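Local coordinates for putative regulatory protein (Streptomyces coelicolor A3, PDB 2PZ9), which probably binds DNA as a transcriptional regulator of the TetR family, at residues Lys40-Ala49 / Asp116-Glu127; Ile143-Arg151 / Trp163-Leu171. All coordinates share one frame; numbering follows the deposited sequence.

Contact 1 of 2, residues Lys40-Ala49 / Asp116-Glu127; sequences KEEFARHGIA and DHYRLITWGRLE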
loop_
_atom_site.group_PDB
_atom_site.type_symbol
_atom_site.label_atom_id
_atom_site.label_comp_id
_atom_site.label_asym_id
_atom_site.label_seq_id
_atom_site.Cartn_x
_atom_site.Cartn_y
_atom_site.Cartn_z
ATOM N N LYS A 40 -5.168 13.148 -15.117
ATOM C CA LYS A 40 -4.263 12.138 -14.551
ATOM C C LYS A 40 -3.267 12.762 -13.594
ATOM O O LYS A 40 -3.044 12.264 -12.490
ATOM C CB LYS A 40 -3.448 11.486 -15.652
ATOM C CG LYS A 40 -3.943 10.168 -16.144
ATOM C CD LYS A 40 -2.713 9.307 -16.499
ATOM C CE LYS A 40 -2.874 8.503 -17.800
ATOM N NZ LYS A 40 -2.865 9.367 -19.018
ATOM N N GLU A 41 -2.650 13.849 -14.035
ATOM C CA GLU A 41 -1.555 14.471 -13.316
ATOM C C GLU A 41 -2.090 15.220 -12.094
ATOM O O GLU A 41 -1.461 15.204 -11.042
ATOM C CB GLU A 41 -0.835 15.397 -14.273
ATOM C CG GLU A 41 0.591 15.660 -13.975
ATOM C CD GLU A 41 0.979 17.101 -14.337
ATOM O OE1 GLU A 41 2.047 17.557 -13.875
ATOM O OE2 GLU A 41 0.209 17.793 -15.064
ATOM N N GLU A 42 -3.267 15.839 -12.237
ATOM C CA GLU A 42 -3.979 16.519 -11.133
ATOM C C GLU A 42 -4.615 15.605 -10.067
ATOM O O GLU A 42 -4.661 15.965 -8.888
ATOM C CB GLU A 42 -5.061 17.448 -11.687
ATOM C CG GLU A 42 -5.896 18.197 -10.624
ATOM C CD GLU A 42 -5.197 19.427 -10.053
ATOM O OE1 GLU A 42 -4.171 19.866 -10.624
ATOM O OE2 GLU A 42 -5.681 19.959 -9.031
ATOM N N PHE A 43 -5.141 14.454 -10.473
ATOM C CA PHE A 43 -5.646 13.478 -9.509
ATOM C C PHE A 43 -4.532 12.809 -8.695
ATOM O O PHE A 43 -4.672 12.629 -7.498
ATOM C CB PHE A 43 -6.531 12.422 -10.182
ATOM C CG PHE A 43 -7.879 12.950 -10.658
ATOM C CD1 PHE A 43 -8.594 13.898 -9.905
ATOM C CD2 PHE A 43 -8.453 12.475 -11.846
ATOM C CE1 PHE A 43 -9.852 14.376 -10.348
ATOM C CE2 PHE A 43 -9.700 12.948 -12.285
ATOM C CZ PHE A 43 -10.399 13.901 -11.529
ATOM N N ALA A 44 -3.424 12.459 -9.337
ATOM C CA ALA A 44 -2.302 11.889 -8.615
ATOM C C ALA A 44 -1.779 12.853 -7.536
ATOM O O ALA A 44 -1.479 12.436 -6.427
ATOM C CB ALA A 44 -1.193 11.464 -9.571
ATOM N N ARG A 45 -1.700 14.138 -7.864
ATOM C CA ARG A 45 -1.266 15.174 -6.932
ATOM C C ARG A 45 -2.200 15.377 -5.754
ATOM O O ARG A 45 -1.796 15.291 -4.609
ATOM C CB ARG A 45 -1.161 16.503 -7.667
ATOM C CG ARG A 45 0.223 17.068 -7.763
ATOM C CD ARG A 45 0.250 18.222 -8.757
ATOM N NE ARG A 45 1.557 18.326 -9.404
ATOM C CZ ARG A 45 1.987 17.526 -10.383
ATOM N NH1 ARG A 45 1.220 16.536 -10.850
ATOM N NH2 ARG A 45 3.200 17.703 -10.893
ATOM N N HIS A 46 -3.455 15.669 -6.042
ATOM C CA HIS A 46 -4.305 16.274 -5.034
ATOM C C HIS A 46 -5.458 15.379 -4.622
ATOM O O HIS A 46 -6.165 15.669 -3.652
ATOM C CB HIS A 46 -4.828 17.604 -5.556
ATOM C CG HIS A 46 -3.753 18.605 -5.861
ATOM N ND1 HIS A 46 -3.414 18.967 -7.149
ATOM C CD2 HIS A 46 -2.948 19.328 -5.046
ATOM C CE1 HIS A 46 -2.447 19.867 -7.115
ATOM N NE2 HIS A 46 -2.145 20.100 -5.852
ATOM N N GLY A 47 -5.624 14.275 -5.347
ATOM C CA GLY A 47 -6.789 13.408 -5.191
ATOM C C GLY A 47 -7.999 14.052 -5.810
ATOM O O GLY A 47 -7.872 15.012 -6.569
ATOM N N ILE A 48 -9.175 13.527 -5.475
ATOM C CA ILE A 48 -10.459 14.031 -6.006
ATOM C C ILE A 48 -10.927 15.348 -5.361
ATOM O O ILE A 48 -11.010 16.367 -6.042
ATOM C CB ILE A 48 -11.589 12.991 -5.854
ATOM C CG1 ILE A 48 -11.172 11.644 -6.441
ATOM C CG2 ILE A 48 -12.911 13.536 -6.449
ATOM C CD1 ILE A 48 -11.848 10.486 -5.767
ATOM N N ALA A 49 -11.245 15.319 -4.064
ATOM C CA ALA A 49 -11.616 16.537 -3.344
ATOM C C ALA A 49 -10.574 17.632 -3.573
ATOM O O ALA A 49 -10.925 18.777 -3.810
ATOM C CB ALA A 49 -11.796 16.258 -1.856
ATOM N N ASP A 116 2.459 7.676 -10.728
ATOM C CA ASP A 116 1.234 8.384 -10.423
ATOM C C ASP A 116 -0.065 7.592 -10.694
ATOM O O ASP A 116 -1.148 8.031 -10.303
ATOM C CB ASP A 116 1.250 9.730 -11.140
ATOM C CG ASP A 116 1.313 9.586 -12.652
ATOM O OD1 ASP A 116 1.618 8.473 -13.170
ATOM O OD2 ASP A 116 1.042 10.615 -13.326
ATOM N N HIS A 117 0.034 6.431 -11.341
ATOM C CA HIS A 117 -1.116 5.531 -11.429
ATOM C C HIS A 117 -1.348 5.059 -10.020
ATOM O O HIS A 117 -2.494 4.986 -9.542
ATOM C CB HIS A 117 -0.836 4.328 -12.346
ATOM C CG HIS A 117 -1.925 3.279 -12.354
ATOM N ND1 HIS A 117 -2.222 2.520 -13.475
ATOM C CD2 HIS A 117 -2.780 2.855 -11.384
ATOM C CE1 HIS A 117 -3.208 1.679 -13.194
ATOM N NE2 HIS A 117 -3.569 1.866 -11.933
ATOM N N TYR A 118 -0.242 4.753 -9.357
ATOM C CA TYR A 118 -0.300 4.278 -7.999
ATOM C C TYR A 118 -0.943 5.305 -7.044
ATOM O O TYR A 118 -1.844 4.953 -6.275
ATOM C CB TYR A 118 1.082 3.859 -7.514
ATOM C CG TYR A 118 1.037 3.367 -6.094
ATOM C CD1 TYR A 118 0.653 2.058 -5.806
ATOM C CD2 TYR A 118 1.327 4.224 -5.023
ATOM C CE1 TYR A 118 0.593 1.597 -4.501
ATOM C CE2 TYR A 118 1.254 3.772 -3.706
ATOM C CZ TYR A 118 0.892 2.452 -3.459
ATOM O OH TYR A 118 0.835 1.991 -2.165
ATOM N N ARG A 119 -0.479 6.556 -7.108
ATOM C CA ARG A 119 -1.045 7.659 -6.319
ATOM C C ARG A 119 -2.518 7.776 -6.593
ATOM O O ARG A 119 -3.334 7.881 -5.683
ATOM C CB ARG A 119 -0.449 8.991 -6.728
ATOM C CG ARG A 119 0.975 9.215 -6.391
ATOM C CD ARG A 119 1.117 10.675 -6.079
ATOM N NE ARG A 119 1.329 10.871 -4.650
ATOM C CZ ARG A 119 0.945 11.928 -3.932
ATOM N NH1 ARG A 119 0.267 12.939 -4.469
ATOM N NH2 ARG A 119 1.238 11.963 -2.641
ATOM N N LEU A 120 -2.842 7.767 -7.873
ATOM C CA LEU A 120 -4.206 7.960 -8.308
ATOM C C LEU A 120 -5.176 6.859 -7.852
ATOM O O LEU A 120 -6.298 7.184 -7.442
ATOM C CB LEU A 120 -4.260 8.225 -9.815
ATOM C CG LEU A 120 -5.606 8.328 -10.498
ATOM C CD1 LEU A 120 -5.456 9.133 -11.741
ATOM C CD2 LEU A 120 -6.060 6.933 -10.853
ATOM N N ILE A 121 -4.788 5.586 -7.884
ATOM C CA ILE A 121 -5.739 4.630 -7.312
ATOM C C ILE A 121 -5.805 4.653 -5.796
ATOM O O ILE A 121 -6.879 4.435 -5.216
ATOM C CB ILE A 121 -5.660 3.172 -7.838
ATOM C CG1 ILE A 121 -4.278 2.562 -7.584
ATOM C CG2 ILE A 121 -6.252 3.088 -9.306
ATOM C CD1 ILE A 121 -4.045 1.228 -8.288
ATOM N N THR A 122 -4.672 4.940 -5.159
ATOM C CA THR A 122 -4.630 5.045 -3.692
ATOM C C THR A 122 -5.552 6.162 -3.185
ATOM O O THR A 122 -6.285 5.968 -2.230
ATOM C CB THR A 122 -3.201 5.287 -3.173
ATOM O OG1 THR A 122 -2.301 4.375 -3.810
ATOM C CG2 THR A 122 -3.137 5.105 -1.665
ATOM N N TRP A 123 -5.523 7.324 -3.827
ATOM C CA TRP A 123 -6.473 8.368 -3.496
ATOM C C TRP A 123 -7.893 7.835 -3.532
ATOM O O TRP A 123 -8.691 8.126 -2.650
ATOM C CB TRP A 123 -6.384 9.479 -4.499
ATOM C CG TRP A 123 -5.255 10.383 -4.335
ATOM C CD1 TRP A 123 -4.161 10.468 -5.141
ATOM C CD2 TRP A 123 -5.097 11.400 -3.329
ATOM N NE1 TRP A 123 -3.324 11.477 -4.703
ATOM C CE2 TRP A 123 -3.877 12.068 -3.598
ATOM C CE3 TRP A 123 -5.868 11.818 -2.235
ATOM C CZ2 TRP A 123 -3.409 13.124 -2.809
ATOM C CZ3 TRP A 123 -5.403 12.868 -1.453
ATOM C CH2 TRP A 123 -4.181 13.504 -1.745
ATOM N N GLY A 124 -8.198 7.053 -4.564
ATOM C CA GLY A 124 -9.526 6.498 -4.750
ATOM C C GLY A 124 -9.920 5.487 -3.697
ATOM O O GLY A 124 -11.086 5.415 -3.324
ATOM N N ARG A 125 -8.973 4.689 -3.220
ATOM C CA ARG A 125 -9.319 3.705 -2.187
ATOM C C ARG A 125 -9.791 4.408 -0.924
ATOM O O ARG A 125 -10.853 4.094 -0.386
ATOM C CB ARG A 125 -8.151 2.782 -1.880
ATOM C CG ARG A 125 -7.518 2.236 -3.129
ATOM C CD ARG A 125 -6.751 0.998 -2.864
ATOM N NE ARG A 125 -5.722 0.832 -3.885
ATOM C CZ ARG A 125 -5.037 -0.289 -4.107
ATOM N NH1 ARG A 125 -5.271 -1.383 -3.389
ATOM N NH2 ARG A 125 -4.122 -0.315 -5.069
ATOM N N LEU A 126 -9.012 5.402 -0.508
ATOM C CA LEU A 126 -9.305 6.235 0.653
ATOM C C LEU A 126 -10.482 7.193 0.497
ATOM O O LEU A 126 -11.277 7.356 1.418
ATOM C CB LEU A 126 -8.071 7.050 1.031
ATOM C CG LEU A 126 -6.836 6.284 1.513
ATOM C CD1 LEU A 126 -5.630 7.181 1.349
ATOM C CD2 LEU A 126 -6.955 5.793 2.962
ATOM N N GLU A 127 -10.582 7.854 -0.648
ATOM C CA GLU A 127 -11.633 8.855 -0.818
ATOM C C GLU A 127 -13.042 8.238 -1.047
ATOM O O GLU A 127 -14.028 8.779 -0.564
ATOM C CB GLU A 127 -11.268 9.881 -1.897
ATOM C CG GLU A 127 -10.038 10.687 -1.596
ATOM C CD GLU A 127 -10.032 12.037 -2.281
ATOM O OE1 GLU A 127 -11.065 12.732 -2.199
ATOM O OE2 GLU A 127 -9.003 12.425 -2.885
#
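Ala44 and Leu120 lie with their CA atoms 4.4 Å apart where the helical segments 40-49 and 116-127 run side by side, their N-to-C directions 25° apart and their axes 7.7 Å apart at the closest. Two donors grip one carbonyl here. Trp123 NE1 reaches Ala44 O at 2.7 Å, coming from above the carbonyl plane. Arg119 NH1 also lies 2.7 Å from Ala44 O, but closer to that plane. It gives Arg45 O a weak second bond. Arg119 CG stands beside the backbone N (chi1 -69°), and bends further along the chain carry the guanidinium to these carbonyls. Arg119 NH2 bonds Leu126 O of the second subunit, so this arginine also joins the dimer interface.

Helix 32-50 leads into the predicted helix-turn-helix, while helix 115-127 lies in the family's C-terminal region. The contact therefore couples the probable DNA-binding head to the body, the kind of junction through which TetR regulators commonly relay a signal.

Gly47 packs over one face of the Trp123 indole. Gly47 CA is 3.5 Å from the centroid of the five-membered ring of Trp123, a CH-pi contact. His46 O lies over the same face. A CB on Gly47 would run into Trp123 and the Glu127 carboxylate, and its positive phi also favours glycine.

Beyond Gly47 the helix kinks, and the amides of Ile48 and Ala49 have no bond to the turn before. Glu127 takes both. Ile48 N meets Glu127 OE2 at 2.8 Å from above the carboxylate plane. Ala49 N meets the syn lone pair of Glu127 OE1 at 3.2 Å, nearly straight at 170°. Nearer the start of both segments, Leu120 CD1 rests on Phe43 CB at 3.8 Å. Tyr78 meets the Phe43 ring edge-to-face.

Contact 2 of 2, residues Ile143-Arg151 / Trp163-Leu171; sequences IAGKLDKLR and WDPVDVLAL
A knob-into-hole contact joins helices 139-155 and 165-176 of the TetR C-terminal domain: Leu169 sits among Ile143, Lys146, Leu147 and Leu150. The axes of the two segments cross at 116° and come within 9.4 Å. No hydrogen bond links the segments. Leu169 CG points anti to its own N (chi1 -176°), and this carries the branch into the hole, where both methyls find partners. Leu169 CD2 meets Ile143 CG2 at 3.8 Å and Leu147 CD2 at 4.0 Å. Leu169 CD1 lies against the methylenes of Lys146, whose NZ bonds Tyr103 OH. An alanine at Leu169 would remove both methyls and would probably leave a gap between Ile143, Lys146 and Leu147.

Pro165 begins the second helix. Leu147 CD2 sits 3.9 Å from Pro165 CB, and Leu150 CB also faces this ring. Arg151 crosses Pro165 at about a right angle, with Arg151 CG 4.1 Å from Pro165 CG. Arg151 NH2 goes on to bond Gln192 of the second subunit. Asp164 is the N-cap of this helix: its OD1 takes Val166 N on the anti lone pair, at 3.0 Å.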
loop_
_atom_site.group_PDB
_atom_site.type_symbol
_atom_site.label_atom_id
_atom_site.label_comp_id
_atom_site.label_asym_id
_atom_site.label_seq_id
_atom_site.Cartn_x
_atom_site.Cartn_y
_atom_site.Cartn_z
ATOM N N ILE A 143 -10.136 -10.203 -11.740
ATOM C CA ILE A 143 -9.768 -10.926 -10.512
ATOM C C ILE A 143 -10.415 -12.320 -10.444
ATOM O O ILE A 143 -9.718 -13.323 -10.318
ATOM C CB ILE A 143 -10.149 -10.123 -9.238
ATOM C CG1 ILE A 143 -9.279 -8.876 -9.098
ATOM C CG2 ILE A 143 -10.071 -10.996 -7.964
ATOM C CD1 ILE A 143 -9.970 -7.778 -8.349
ATOM N N ALA A 144 -11.744 -12.384 -10.529
ATOM C CA ALA A 144 -12.419 -13.675 -10.589
ATOM C C ALA A 144 -11.789 -14.559 -11.661
ATOM O O ALA A 144 -11.648 -15.777 -11.466
ATOM C CB ALA A 144 -13.891 -13.512 -10.829
ATOM N N GLY A 145 -11.378 -13.943 -12.767
ATOM C CA GLY A 145 -10.727 -14.668 -13.860
ATOM C C GLY A 145 -9.353 -15.210 -13.478
ATOM O O GLY A 145 -9.033 -16.380 -13.725
ATOM N N LYS A 146 -8.537 -14.356 -12.871
ATOM C CA LYS A 146 -7.191 -14.753 -12.459
ATOM C C LYS A 146 -7.188 -15.820 -11.367
ATOM O O LYS A 146 -6.312 -16.671 -11.332
ATOM C CB LYS A 146 -6.383 -13.538 -12.015
ATOM C CG LYS A 146 -6.091 -12.581 -13.134
ATOM C CD LYS A 146 -5.249 -11.447 -12.645
ATOM C CE LYS A 146 -5.240 -10.331 -13.621
ATOM N NZ LYS A 146 -4.186 -9.361 -13.189
ATOM N N LEU A 147 -8.166 -15.768 -10.470
ATOM C CA LEU A 147 -8.292 -16.793 -9.451
ATOM C C LEU A 147 -8.634 -18.106 -10.124
ATOM O O LEU A 147 -8.157 -19.158 -9.715
ATOM C CB LEU A 147 -9.350 -16.421 -8.414
ATOM C CG LEU A 147 -9.040 -15.191 -7.556
ATOM C CD1 LEU A 147 -10.276 -14.746 -6.783
ATOM C CD2 LEU A 147 -7.854 -15.440 -6.621
ATOM N N ASP A 148 -9.437 -18.057 -11.175
ATOM C CA ASP A 148 -9.657 -19.268 -11.932
ATOM C C ASP A 148 -8.392 -19.769 -12.624
ATOM O O ASP A 148 -8.118 -20.956 -12.616
ATOM C CB ASP A 148 -10.836 -19.115 -12.878
ATOM C CG ASP A 148 -12.081 -19.758 -12.317
ATOM O OD1 ASP A 148 -12.582 -19.273 -11.277
ATOM O OD2 ASP A 148 -12.531 -20.782 -12.887
ATOM N N LYS A 149 -7.608 -18.850 -13.172
ATOM C CA LYS A 149 -6.347 -19.166 -13.839
ATOM C C LYS A 149 -5.402 -19.850 -12.838
ATOM O O LYS A 149 -4.747 -20.844 -13.152
ATOM C CB LYS A 149 -5.737 -17.869 -14.398
ATOM C CG LYS A 149 -5.221 -17.905 -15.855
ATOM C CD LYS A 149 -5.753 -16.664 -16.663
ATOM C CE LYS A 149 -4.701 -15.895 -17.519
ATOM N NZ LYS A 149 -3.891 -16.730 -18.453
ATOM N N LEU A 150 -5.358 -19.349 -11.614
ATOM C CA LEU A 150 -4.558 -19.995 -10.580
ATOM C C LEU A 150 -5.137 -21.345 -10.147
ATOM O O LEU A 150 -4.378 -22.288 -9.974
ATOM C CB LEU A 150 -4.344 -19.059 -9.390
ATOM C CG LEU A 150 -3.626 -17.736 -9.731
ATOM C CD1 LEU A 150 -4.071 -16.594 -8.825
ATOM C CD2 LEU A 150 -2.105 -17.877 -9.719
ATOM N N ARG A 151 -6.461 -21.446 -9.986
ATOM C CA ARG A 151 -7.101 -22.721 -9.672
ATOM C C ARG A 151 -6.629 -23.741 -10.687
ATOM O O ARG A 151 -6.324 -24.880 -10.343
ATOM C CB ARG A 151 -8.630 -22.615 -9.702
ATOM C CG ARG A 151 -9.276 -22.448 -8.327
ATOM C CD ARG A 151 -10.591 -21.654 -8.361
ATOM N NE ARG A 151 -10.569 -20.623 -7.311
ATOM C CZ ARG A 151 -11.310 -19.503 -7.279
ATOM N NH1 ARG A 151 -12.190 -19.213 -8.239
ATOM N NH2 ARG A 151 -11.163 -18.652 -6.265
ATOM N N TRP A 163 -1.876 -23.736 -1.368
ATOM C CA TRP A 163 -2.184 -22.292 -1.315
ATOM C C TRP A 163 -3.619 -21.982 -1.676
ATOM O O TRP A 163 -4.188 -22.591 -2.570
ATOM C CB TRP A 163 -1.345 -21.493 -2.308
ATOM C CG TRP A 163 0.094 -21.480 -2.048
ATOM C CD1 TRP A 163 1.039 -22.208 -2.697
ATOM C CD2 TRP A 163 0.785 -20.694 -1.073
ATOM N NE1 TRP A 163 2.288 -21.937 -2.184
ATOM C CE2 TRP A 163 2.166 -21.006 -1.189
ATOM C CE3 TRP A 163 0.378 -19.759 -0.112
ATOM C CZ2 TRP A 163 3.149 -20.412 -0.378
ATOM C CZ3 TRP A 163 1.351 -19.169 0.695
ATOM C CH2 TRP A 163 2.726 -19.503 0.560
ATOM N N ASP A 164 -4.201 -20.994 -1.023
ATOM C CA ASP A 164 -5.436 -20.468 -1.545
ATOM C C ASP A 164 -5.107 -19.449 -2.630
ATOM O O ASP A 164 -4.376 -18.492 -2.401
ATOM C CB ASP A 164 -6.284 -19.824 -0.466
ATOM C CG ASP A 164 -7.745 -19.742 -0.848
ATOM O OD1 ASP A 164 -8.093 -19.121 -1.886
ATOM O OD2 ASP A 164 -8.543 -20.310 -0.080
ATOM N N PRO A 165 -5.659 -19.667 -3.829
ATOM C CA PRO A 165 -5.538 -18.727 -4.920
ATOM C C PRO A 165 -5.677 -17.290 -4.420
ATOM O O PRO A 165 -4.838 -16.441 -4.725
ATOM C CB PRO A 165 -6.730 -19.105 -5.795
ATOM C CG PRO A 165 -6.808 -20.556 -5.639
ATOM C CD PRO A 165 -6.446 -20.849 -4.220
ATOM N N VAL A 166 -6.741 -17.049 -3.653
ATOM C CA VAL A 166 -7.027 -15.761 -3.039
ATOM C C VAL A 166 -5.769 -15.169 -2.386
ATOM O O VAL A 166 -5.431 -14.009 -2.621
ATOM C CB VAL A 166 -8.225 -15.882 -2.035
ATOM C CG1 VAL A 166 -8.414 -14.633 -1.220
ATOM C CG2 VAL A 166 -9.504 -16.156 -2.790
ATOM N N ASP A 167 -5.070 -15.968 -1.590
ATOM C CA ASP A 167 -3.850 -15.494 -0.940
ATOM C C ASP A 167 -2.716 -15.242 -1.959
ATOM O O ASP A 167 -1.980 -14.244 -1.850
ATOM C CB ASP A 167 -3.404 -16.456 0.177
ATOM C CG ASP A 167 -4.420 -16.540 1.338
ATOM O OD1 ASP A 167 -4.738 -15.488 1.948
ATOM O OD2 ASP A 167 -4.896 -17.663 1.661
ATOM N N VAL A 168 -2.587 -16.128 -2.946
ATOM C CA VAL A 168 -1.519 -16.054 -3.943
ATOM C C VAL A 168 -1.613 -14.741 -4.730
ATOM O O VAL A 168 -0.627 -13.997 -4.856
ATOM C CB VAL A 168 -1.562 -17.282 -4.907
ATOM C CG1 VAL A 168 -0.464 -17.196 -5.946
ATOM C CG2 VAL A 168 -1.467 -18.576 -4.134
ATOM N N LEU A 169 -2.808 -14.459 -5.230
ATOM C CA LEU A 169 -3.056 -13.257 -6.013
ATOM C C LEU A 169 -2.760 -11.978 -5.223
ATOM O O LEU A 169 -1.932 -11.163 -5.634
ATOM C CB LEU A 169 -4.492 -13.255 -6.521
ATOM C CG LEU A 169 -4.850 -12.090 -7.429
ATOM C CD1 LEU A 169 -4.172 -12.283 -8.767
ATOM C CD2 LEU A 169 -6.369 -11.899 -7.582
ATOM N N ALA A 170 -3.429 -11.825 -4.074
ATOM C CA ALA A 170 -3.245 -10.686 -3.173
ATOM C C ALA A 170 -1.783 -10.412 -2.838
ATOM O O ALA A 170 -1.291 -9.297 -3.046
ATOM C CB ALA A 170 -4.029 -10.911 -1.914
ATOM N N LEU A 171 -1.114 -11.435 -2.316
ATOM C CA LEU A 171 0.301 -11.359 -1.969
ATOM C C LEU A 171 1.175 -10.833 -3.105
ATOM O O LEU A 171 1.898 -9.837 -2.951
ATOM C CB LEU A 171 0.832 -12.730 -1.529
ATOM C CG LEU A 171 0.252 -13.245 -0.201
ATOM C CD1 LEU A 171 0.432 -14.761 -0.072
ATOM C CD2 LEU A 171 0.800 -12.471 1.028
#

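Contact 1 and contact 2 lie on opposite sides of the centre of the chain, 27 Å apart between their centres. Their nearest atoms are about 9 Å apart, so the two do not touch. They follow one another along the sequence: contact 1 closes before contact 2 opens, and helix 139-155 comes next after helix 115-127. Contact 1 spans the two family regions, whereas contact 2 stays inside the C-terminal one. Both reach the second subunit, contact 1 also through Arg125, which forms a salt bridge with Glu184 of that subunit, and contact 2 also through Asp167, which forms one with its Arg201.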